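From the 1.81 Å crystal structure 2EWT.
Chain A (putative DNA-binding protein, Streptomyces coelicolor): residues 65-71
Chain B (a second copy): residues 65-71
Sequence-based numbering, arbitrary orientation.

Chain A, residues 65-71: PVQELLP
Chain B, residues 65-71: PVQELLP

Val A66 and Val B66 meet methyl to methyl across an exact two-fold axis, with Val A66 CG1 3.3 Å from Val B66 CG1, a short separation for two methyl carbons. No direct hydrogen bond joins the stretches; they are held by apolar packing and by two symmetry-related waters.

Each backbone enters extended at Pro A65 and Pro B65 (phi/psi -70/149, ring pucker C-gamma exo), then takes helical angles, identical in chain B: -54/-37 at Val A66, -52/-38 at Gln A67, -63/-21 at Glu A68 and -98/-8 at Leu A69. The firm bonds span three residues: Glu A68 N donates to Pro A65 O at 3.0 Å, Leu A69 N to Val A66 O at 2.8 Å and Leu A70 N to Gln A67 O at 3.1 Å, while the four-residue bond from Leu A70 N to Val A66 O is weak at 3.4 Å. Chain B repeats the pattern, with Leu B69 N to Val B66 O at 2.9 Å. Leu A70 and Leu B70 (-82/131) leave the turn extended, and Pro A71 and Pro B71, also C-gamma exo, end in carboxylates.

The CA 66-to-69 vectors run in roughly opposite directions, and the register is crossed accordingly: Val A66 CA lies 7.0 Å from Gln B67 CA, and Gln A67 CA lies 7.0 Å from Val B66 CA, the two-fold making these equal. Val A66 and Val B66 point CA-to-CB toward the partner with chi1 58° (p). Each has the largest covered area in its stretch, 65 Å² of the 216 Å² summed over both sides. Leu A70 and Leu B70 also point toward the partner, with chi1 -65° (m) and chi2 -179° (t). Leu A70 CD1 to Val B66 CG1 and Val A66 CG1 to Leu B70 CD1 are both 3.6 Å, so each valine CG1 touches the opposing valine and leucine in a four-residue apolar cluster.

Gln A67 and Gln B67 start sideways, but chi1 -169° (t), chi2 59° (p) and chi3 57° bring their amide ends nearer. Gln A67 OE1 sits 3.6 Å from Val B66 CG1, and Gln B67 OE1 3.6 Å from Val A66 CG1. A methyl cannot satisfy this carbonyl oxygen, but water can: water 1 O donates to Gln B67 OE1 at 2.7 Å and accepts from Val A66 N, 3.2 Å from water 1 O. Water 2 O likewise donates to Gln A67 OE1 at 2.7 Å and accepts from Val B66 N at 3.2 Å.

In both chains Glu A68/B68 (chi1 -81°, chi2 -168°, chi3 52°) and Leu A69/B69 (chi1 -58°, chi2 175°) are out of reach.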

# COMPACT_ATOMS: atom_id res chain seq x y z
N PRO A 65 -6.32 10.40 -3.78
CA PRO A 65 -5.99 9.10 -4.36
C PRO A 65 -4.77 8.53 -3.63
O PRO A 65 -3.92 9.28 -3.17
CB PRO A 65 -5.67 9.45 -5.81
CG PRO A 65 -6.48 10.68 -6.06
CD PRO A 65 -6.25 11.46 -4.80
N VAL A 66 -4.69 7.20 -3.54
CA VAL A 66 -3.56 6.57 -2.86
C VAL A 66 -2.24 7.06 -3.46
O VAL A 66 -1.26 7.27 -2.74
CB VAL A 66 -3.63 5.03 -2.98
CG1 VAL A 66 -3.65 4.61 -4.44
CG2 VAL A 66 -2.44 4.40 -2.27
N GLN A 67 -2.22 7.26 -4.77
CA GLN A 67 -1.01 7.71 -5.46
C GLN A 67 -0.40 8.97 -4.84
O GLN A 67 0.82 9.10 -4.76
CB GLN A 67 -1.32 7.96 -6.94
CG GLN A 67 -0.08 8.18 -7.79
CD GLN A 67 0.86 7.00 -7.75
OE1 GLN A 67 0.48 5.87 -8.07
NE2 GLN A 67 2.11 7.24 -7.35
N GLU A 68 -1.25 9.89 -4.39
CA GLU A 68 -0.77 11.13 -3.78
C GLU A 68 0.03 10.91 -2.51
O GLU A 68 0.81 11.77 -2.09
CB GLU A 68 -1.94 12.07 -3.47
CG GLU A 68 -2.45 12.87 -4.66
CD GLU A 68 -3.41 13.97 -4.24
OE1 GLU A 68 -3.04 14.76 -3.34
OE2 GLU A 68 -4.52 14.05 -4.81
N LEU A 69 -0.15 9.75 -1.88
CA LEU A 69 0.54 9.44 -0.64
C LEU A 69 1.78 8.57 -0.83
O LEU A 69 2.55 8.36 0.11
CB LEU A 69 -0.42 8.74 0.32
CG LEU A 69 -1.70 9.50 0.70
CD1 LEU A 69 -2.59 8.60 1.54
CD2 LEU A 69 -1.35 10.78 1.45
N LEU A 70 1.99 8.06 -2.04
CA LEU A 70 3.13 7.19 -2.33
C LEU A 70 4.43 7.94 -2.59
O LEU A 70 4.47 8.88 -3.38
CB LEU A 70 2.81 6.29 -3.53
CG LEU A 70 1.69 5.27 -3.35
CD1 LEU A 70 1.53 4.45 -4.62
CD2 LEU A 70 2.00 4.36 -2.17
N PRO A 71 5.53 7.52 -1.92
CA PRO A 71 6.84 8.16 -2.09
C PRO A 71 7.28 8.16 -3.55
O PRO A 71 6.82 7.26 -4.30
CB PRO A 71 7.75 7.29 -1.23
CG PRO A 71 6.84 6.82 -0.13
CD PRO A 71 5.58 6.47 -0.88
OXT PRO A 71 8.10 9.03 -3.92
N PRO B 65 -1.20 1.43 -12.61
CA PRO B 65 -1.27 2.31 -11.43
C PRO B 65 -1.58 1.46 -10.20
O PRO B 65 -2.27 0.45 -10.30
CB PRO B 65 -2.41 3.26 -11.78
CG PRO B 65 -2.40 3.28 -13.28
CD PRO B 65 -2.20 1.83 -13.61
N VAL B 66 -1.08 1.88 -9.04
CA VAL B 66 -1.34 1.13 -7.81
C VAL B 66 -2.84 0.93 -7.61
O VAL B 66 -3.28 -0.12 -7.16
CB VAL B 66 -0.76 1.87 -6.57
CG1 VAL B 66 -1.36 3.26 -6.47
CG2 VAL B 66 -1.04 1.08 -5.31
N GLN B 67 -3.63 1.94 -7.96
CA GLN B 67 -5.08 1.87 -7.81
C GLN B 67 -5.70 0.62 -8.44
O GLN B 67 -6.63 0.04 -7.89
CB GLN B 67 -5.73 3.12 -8.41
CG GLN B 67 -7.20 3.27 -8.07
CD GLN B 67 -7.44 3.35 -6.57
OE1 GLN B 67 -6.89 4.21 -5.89
NE2 GLN B 67 -8.26 2.44 -6.05
N GLU B 68 -5.17 0.20 -9.59
CA GLU B 68 -5.69 -0.98 -10.27
C GLU B 68 -5.53 -2.27 -9.47
O GLU B 68 -6.23 -3.25 -9.71
CB GLU B 68 -4.99 -1.16 -11.63
CG GLU B 68 -5.54 -0.30 -12.75
CD GLU B 68 -5.02 -0.72 -14.11
OE1 GLU B 68 -5.12 -1.92 -14.44
OE2 GLU B 68 -4.51 0.15 -14.85
N LEU B 69 -4.62 -2.25 -8.50
CA LEU B 69 -4.36 -3.43 -7.68
C LEU B 69 -5.07 -3.40 -6.33
O LEU B 69 -5.07 -4.40 -5.60
CB LEU B 69 -2.85 -3.59 -7.46
CG LEU B 69 -1.98 -3.71 -8.71
CD1 LEU B 69 -0.51 -3.72 -8.30
CD2 LEU B 69 -2.33 -4.98 -9.48
N LEU B 70 -5.67 -2.26 -5.99
CA LEU B 70 -6.35 -2.12 -4.70
C LEU B 70 -7.77 -2.70 -4.67
O LEU B 70 -8.57 -2.43 -5.56
CB LEU B 70 -6.41 -0.64 -4.30
CG LEU B 70 -5.07 0.05 -4.01
CD1 LEU B 70 -5.31 1.49 -3.61
CD2 LEU B 70 -4.33 -0.69 -2.91
N PRO B 71 -8.08 -3.51 -3.64
CA PRO B 71 -9.40 -4.12 -3.50
C PRO B 71 -10.51 -3.07 -3.49
O PRO B 71 -10.22 -1.92 -3.10
CB PRO B 71 -9.30 -4.85 -2.15
CG PRO B 71 -7.86 -5.23 -2.08
CD PRO B 71 -7.17 -3.98 -2.57
OXT PRO B 71 -11.66 -3.42 -3.84
O HOH W 1 -7.29 5.29 -3.45
O HOH W 2 1.66 3.56 -8.81